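Local coordinates for protein putative phosphohydrolase (Shewanella amazonensis, PDB 3M1T) that is of unknown function, but carries an all-helical HDOD domain of the HD phosphodiesterase clan and may act in signal transduction, at residues A6-K10 with G175-I181; I115-E119 with K259-M263. Numbering follows the deposited sequence.

Contact 1. Residues A6-K10 with G175-I181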
loop_
_atom_site.group_PDB
_atom_site.type_symbol
_atom_site.label_atom_id
_atom_site.label_comp_id
_atom_site.label_asym_id
_atom_site.label_seq_id
_atom_site.Cartn_x
_atom_site.Cartn_y
_atom_site.Cartn_z
ATOM N N ALA A 6 -9.853 18.876 11.572
ATOM C CA ALA A 6 -10.169 18.843 10.162
ATOM C C ALA A 6 -10.201 17.419 9.620
ATOM O O ALA A 6 -11.025 17.117 8.782
ATOM C CB ALA A 6 -9.120 19.682 9.375
ATOM N N LEU A 7 -9.311 16.567 10.116
ATOM C CA LEU A 7 -9.220 15.171 9.696
ATOM C C LEU A 7 -10.422 14.418 10.262
ATOM O O LEU A 7 -11.095 13.698 9.539
ATOM C CB LEU A 7 -7.895 14.533 10.138
ATOM C CG LEU A 7 -7.705 13.077 9.757
ATOM C CD1 LEU A 7 -7.624 12.928 8.205
ATOM C CD2 LEU A 7 -6.446 12.412 10.442
ATOM N N LEU A 8 -10.693 14.631 11.530
ATOM C CA LEU A 8 -11.808 13.906 12.170
ATOM C C LEU A 8 -13.170 14.243 11.541
ATOM O O LEU A 8 -14.095 13.385 11.574
ATOM C CB LEU A 8 -11.774 14.112 13.675
ATOM C CG LEU A 8 -10.572 13.553 14.408
ATOM C CD1 LEU A 8 -10.773 13.898 15.922
ATOM C CD2 LEU A 8 -10.469 12.006 14.157
ATOM N N GLN A 9 -13.313 15.434 10.942
ATOM C CA GLN A 9 -14.542 15.765 10.260
ATOM C C GLN A 9 -14.818 14.858 9.067
ATOM O O GLN A 9 -15.925 14.897 8.520
ATOM C CB GLN A 9 -14.530 17.232 9.829
ATOM C CG GLN A 9 -14.087 18.167 10.919
ATOM C CD GLN A 9 -14.878 17.976 12.179
ATOM O OE1 GLN A 9 -16.098 18.116 12.140
ATOM N NE2 GLN A 9 -14.209 17.629 13.306
ATOM N N LYS A 10 -13.810 14.102 8.615
ATOM C CA LYS A 10 -13.970 13.175 7.509
ATOM C C LYS A 10 -14.469 11.788 7.872
ATOM O O LYS A 10 -14.811 11.001 6.989
ATOM C CB LYS A 10 -12.647 12.985 6.734
ATOM C CG LYS A 10 -12.004 14.268 6.235
ATOM C CD LYS A 10 -12.864 14.863 5.119
ATOM C CE LYS A 10 -13.678 16.005 5.567
ATOM N NZ LYS A 10 -14.520 16.486 4.343
ATOM N N GLY A 175 -6.684 20.982 5.646
ATOM C CA GLY A 175 -6.362 20.825 7.051
ATOM C C GLY A 175 -5.782 19.450 7.384
ATOM O O GLY A 175 -5.519 19.145 8.581
ATOM N N TYR A 176 -5.567 18.602 6.378
ATOM C CA TYR A 176 -4.907 17.323 6.538
ATOM C C TYR A 176 -4.305 16.965 5.200
ATOM O O TYR A 176 -4.632 17.646 4.191
ATOM C CB TYR A 176 -5.949 16.245 6.982
ATOM C CG TYR A 176 -7.099 16.089 6.048
ATOM C CD1 TYR A 176 -6.952 15.355 4.889
ATOM C CD2 TYR A 176 -8.285 16.780 6.221
ATOM C CE1 TYR A 176 -7.973 15.267 4.019
ATOM C CE2 TYR A 176 -9.358 16.663 5.344
ATOM C CZ TYR A 176 -9.172 15.933 4.211
ATOM O OH TYR A 176 -10.212 15.849 3.311
ATOM N N ASP A 177 -3.446 15.944 5.158
ATOM C CA ASP A 177 -2.867 15.509 3.884
ATOM C C ASP A 177 -3.253 14.083 3.515
ATOM O O ASP A 177 -4.029 13.397 4.232
ATOM C CB ASP A 177 -1.367 15.686 3.797
ATOM C CG ASP A 177 -0.587 14.855 4.780
ATOM O OD1 ASP A 177 -1.019 13.754 5.144
ATOM O OD2 ASP A 177 0.502 15.329 5.225
ATOM N N ASN A 178 -2.795 13.686 2.334
ATOM C CA ASN A 178 -3.219 12.385 1.796
ATOM C C ASN A 178 -2.734 11.177 2.645
ATOM O O ASN A 178 -3.407 10.133 2.679
ATOM C CB ASN A 178 -2.800 12.252 0.341
ATOM C CG ASN A 178 -1.336 12.101 0.180
ATOM O OD1 ASN A 178 -0.840 11.014 0.209
ATOM N ND2 ASN A 178 -0.587 13.245 0.011
ATOM N N ALA A 179 -1.624 11.334 3.338
ATOM C CA ALA A 179 -1.085 10.298 4.188
ATOM C C ALA A 179 -2.007 10.140 5.411
ATOM O O ALA A 179 -2.331 9.010 5.853
ATOM C CB ALA A 179 0.385 10.543 4.604
ATOM N N GLU A 180 -2.447 11.264 5.964
ATOM C CA GLU A 180 -3.304 11.276 7.151
ATOM C C GLU A 180 -4.673 10.669 6.834
ATOM O O GLU A 180 -5.208 9.836 7.612
ATOM C CB GLU A 180 -3.458 12.675 7.672
ATOM C CG GLU A 180 -2.207 13.164 8.340
ATOM C CD GLU A 180 -2.321 14.582 8.832
ATOM O OE1 GLU A 180 -3.044 15.418 8.227
ATOM O OE2 GLU A 180 -1.661 14.843 9.866
ATOM N N ILE A 181 -5.297 11.053 5.704
ATOM C CA ILE A 181 -6.612 10.526 5.381
ATOM C C ILE A 181 -6.509 9.059 4.941
ATOM O O ILE A 181 -7.417 8.288 5.258
ATOM C CB ILE A 181 -7.447 11.408 4.396
ATOM C CG1 ILE A 181 -8.924 11.064 4.557
ATOM C CG2 ILE A 181 -6.871 11.363 2.968
ATOM C CD1 ILE A 181 -9.860 12.014 3.749
HETATM O O HOH W 1 -12.106 17.732 3.138
#

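Contact 2. Residues I115-E119 with K259-M263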
loop_
_atom_site.group_PDB
_atom_site.type_symbol
_atom_site.label_atom_id
_atom_site.label_comp_id
_atom_site.label_asym_id
_atom_site.label_seq_id
_atom_site.Cartn_x
_atom_site.Cartn_y
_atom_site.Cartn_z
ATOM N N ILE A 115 5.912 -4.642 -3.042
ATOM C CA ILE A 115 6.951 -5.662 -3.238
ATOM C C ILE A 115 8.301 -5.236 -2.662
ATOM O O ILE A 115 9.027 -6.026 -1.996
ATOM C CB ILE A 115 7.065 -6.024 -4.763
ATOM C CG1 ILE A 115 5.829 -6.797 -5.225
ATOM C CG2 ILE A 115 8.408 -6.753 -5.052
ATOM C CD1 ILE A 115 5.754 -6.868 -6.773
ATOM N N ILE A 116 8.636 -3.978 -2.901
ATOM C CA ILE A 116 9.855 -3.398 -2.358
ATOM C C ILE A 116 9.820 -3.398 -0.831
ATOM O O ILE A 116 10.746 -3.866 -0.170
ATOM C CB ILE A 116 10.149 -1.977 -2.906
ATOM C CG1 ILE A 116 10.383 -1.990 -4.422
ATOM C CG2 ILE A 116 11.386 -1.347 -2.170
ATOM C CD1 ILE A 116 10.181 -0.613 -5.060
ATOM N N CYS A 117 8.700 -2.949 -0.243
ATOM C CA CYS A 117 8.602 -2.952 1.212
ATOM C C CYS A 117 8.800 -4.363 1.828
ATOM O O CYS A 117 9.420 -4.542 2.859
ATOM C CB CYS A 117 7.218 -2.448 1.632
ATOM S SG CYS A 117 6.972 -0.685 1.467
ATOM N N GLN A 118 8.197 -5.361 1.211
ATOM C CA GLN A 118 8.324 -6.728 1.663
ATOM C C GLN A 118 9.786 -7.189 1.754
ATOM O O GLN A 118 10.173 -7.895 2.692
ATOM C CB GLN A 118 7.527 -7.635 0.720
ATOM C CG GLN A 118 7.290 -9.022 1.237
ATOM C CD GLN A 118 6.326 -9.809 0.356
ATOM O OE1 GLN A 118 6.545 -9.953 -0.850
ATOM N NE2 GLN A 118 5.247 -10.326 0.965
ATOM N N GLU A 119 10.581 -6.818 0.748
ATOM C CA GLU A 119 12.001 -7.119 0.716
ATOM C C GLU A 119 12.743 -6.357 1.823
ATOM O O GLU A 119 13.609 -6.903 2.493
ATOM C CB GLU A 119 12.589 -6.717 -0.638
ATOM C CG GLU A 119 14.092 -6.934 -0.756
ATOM C CD GLU A 119 14.546 -8.376 -0.532
ATOM O OE1 GLU A 119 13.754 -9.317 -0.827
ATOM O OE2 GLU A 119 15.717 -8.550 -0.122
ATOM N N LYS A 259 18.704 -7.422 -6.068
ATOM C CA LYS A 259 17.400 -8.020 -5.727
ATOM C C LYS A 259 16.272 -7.163 -6.259
ATOM O O LYS A 259 15.295 -7.701 -6.817
ATOM C CB LYS A 259 17.284 -8.252 -4.230
ATOM C CG LYS A 259 15.942 -8.842 -3.740
ATOM C CD LYS A 259 15.712 -10.227 -4.342
ATOM C CE LYS A 259 14.505 -10.963 -3.746
ATOM N NZ LYS A 259 14.692 -11.311 -2.284
ATOM N N LEU A 260 16.359 -5.846 -6.058
ATOM C CA LEU A 260 15.333 -4.935 -6.546
ATOM C C LEU A 260 15.225 -4.982 -8.074
ATOM O O LEU A 260 14.106 -4.921 -8.641
ATOM C CB LEU A 260 15.560 -3.515 -6.060
ATOM C CG LEU A 260 15.447 -3.342 -4.548
ATOM C CD1 LEU A 260 15.874 -1.930 -4.154
ATOM C CD2 LEU A 260 14.036 -3.679 -4.060
ATOM N N ALA A 261 16.357 -5.114 -8.749
ATOM C CA ALA A 261 16.343 -5.220 -10.200
ATOM C C ALA A 261 15.636 -6.499 -10.647
ATOM O O ALA A 261 14.933 -6.509 -11.677
ATOM C CB ALA A 261 17.790 -5.170 -10.758
ATOM N N LYS A 262 15.849 -7.599 -9.921
ATOM C CA LYS A 262 15.181 -8.864 -10.259
ATOM C C LYS A 262 13.655 -8.682 -10.191
ATOM O O LYS A 262 12.915 -9.204 -11.030
ATOM C CB LYS A 262 15.631 -10.008 -9.320
ATOM C CG LYS A 262 17.045 -10.569 -9.571
ATOM C CD LYS A 262 17.297 -11.869 -8.773
HETATM N N MSE A 263 13.185 -7.904 -9.233
HETATM C CA MSE A 263 11.732 -7.800 -8.992
HETATM C C MSE A 263 11.070 -6.640 -9.704
HETATM O O MSE A 263 9.815 -6.555 -9.744
HETATM C CB MSE A 263 11.487 -7.700 -7.512
HETATM C CG MSE A 263 12.181 -8.822 -6.777
HETATM SE SE MSE A 263 11.460 -8.899 -5.035
HETATM C CE MSE A 263 11.864 -7.213 -4.518
#

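Contact 1. Residues A6-K10 with G175-I181
Ala6 opens the contact from the short N-terminal helix: its CB lies 3.7 Å from Gly175 O and 4.4 Å from Tyr176 CD2. Gly175, the first residue past helix 166-174, has a positive phi of 87°, and a CB there would sit only 2.5 Å from Ala6 CB, so both the backbone angles and the close approach call for glycine. Leu7 makes the main apolar contact, with 83 Å² covered. Its CA-CB bond points sideways, yet the t, p rotamer brings CD1 to 3.9 Å from Tyr176 CG and 4.1 Å from Ile181 CB, while its CD2 approaches Glu180 CB at 4.1 Å. Lys10, whose N bonds back to Leu7 O at 2.9 Å, lays its aliphatic part along the same surface, with CG 4.0 Å from Ile181 CD1 and CD 3.4 Å from Tyr176 OH. One water joins the polar ends, 3.0 Å from Lys10 NZ and 2.7 Å from Tyr176 OH; the ammonium also forms a salt bridge with Glu13. Beyond Tyr176 the next helix starts with reciprocal bonds, Glu180 N to Asp177 OD1 at 3.0 Å and Asp177 N to Glu180 OE1 at 3.1 Å, while Glu180 OE2 binds Gly1 N and Lys171. The N-terminal segment thus packs on a helix-helix junction of the all-helical HDOD fold, with a positive-phi glycine after one helix and a capping box starting the next.

Contact 2. Residues I115-E119 with K259-M263
The one salt bridge between the two segments is short: Lys259 NZ donates to Glu119 OE1 at 2.6 Å. The other carboxylate oxygen, Glu119 OE2, is engaged by Arg123 one turn further along its own helix, so both oxygens of this buried acid have cationic partners. Of the backbone donors, Glu119 N bonds to Ile115 O at 3.3 Å and Met263 N to Lys259 O at 3.2 Å, each within its own helix. Next to the ion pair the contact is apolar. CE of Met263, a selenomethionine, lies 3.5 Å from Ile115 CG2 and 4.0 Å from Glu119 CB, while Ile116 CG2 meets Leu260 CD2 at 4.0 Å. Helix 213-227 also packs on Ile116, and helix 236-247 on Leu260. The segment axes approach to 10.8 Å at 148° between their N-to-C directions, a roughly antiparallel helix pair in which a salt bridge borders an apolar seam, joining helix 103-124 to helix 256-263 near the C terminus of this all-helical protein.

From the N terminus, the chain leaves segment 6-10, runs through helices including 103-124, which carries segment 115-119, and reaches 175-181, where contact 1 closes a loop with 164 intervening residues. Contact 2 closes its own loop later, when helix 256-263 returns to 115-119 across 139 residues. Because 115-119 precedes 175-181 and 259-263 follows it, the two closures cross. They do not touch: their centres are 31 Å apart, their nearest atoms about 13 Å, and they lie on opposite sides of the chain's centre. Contact 1 ties the N-terminal helix and the turn after it to the junction between helices 166-174 and 178-188; contact 2 ties helix 103-124 to the C-terminal region.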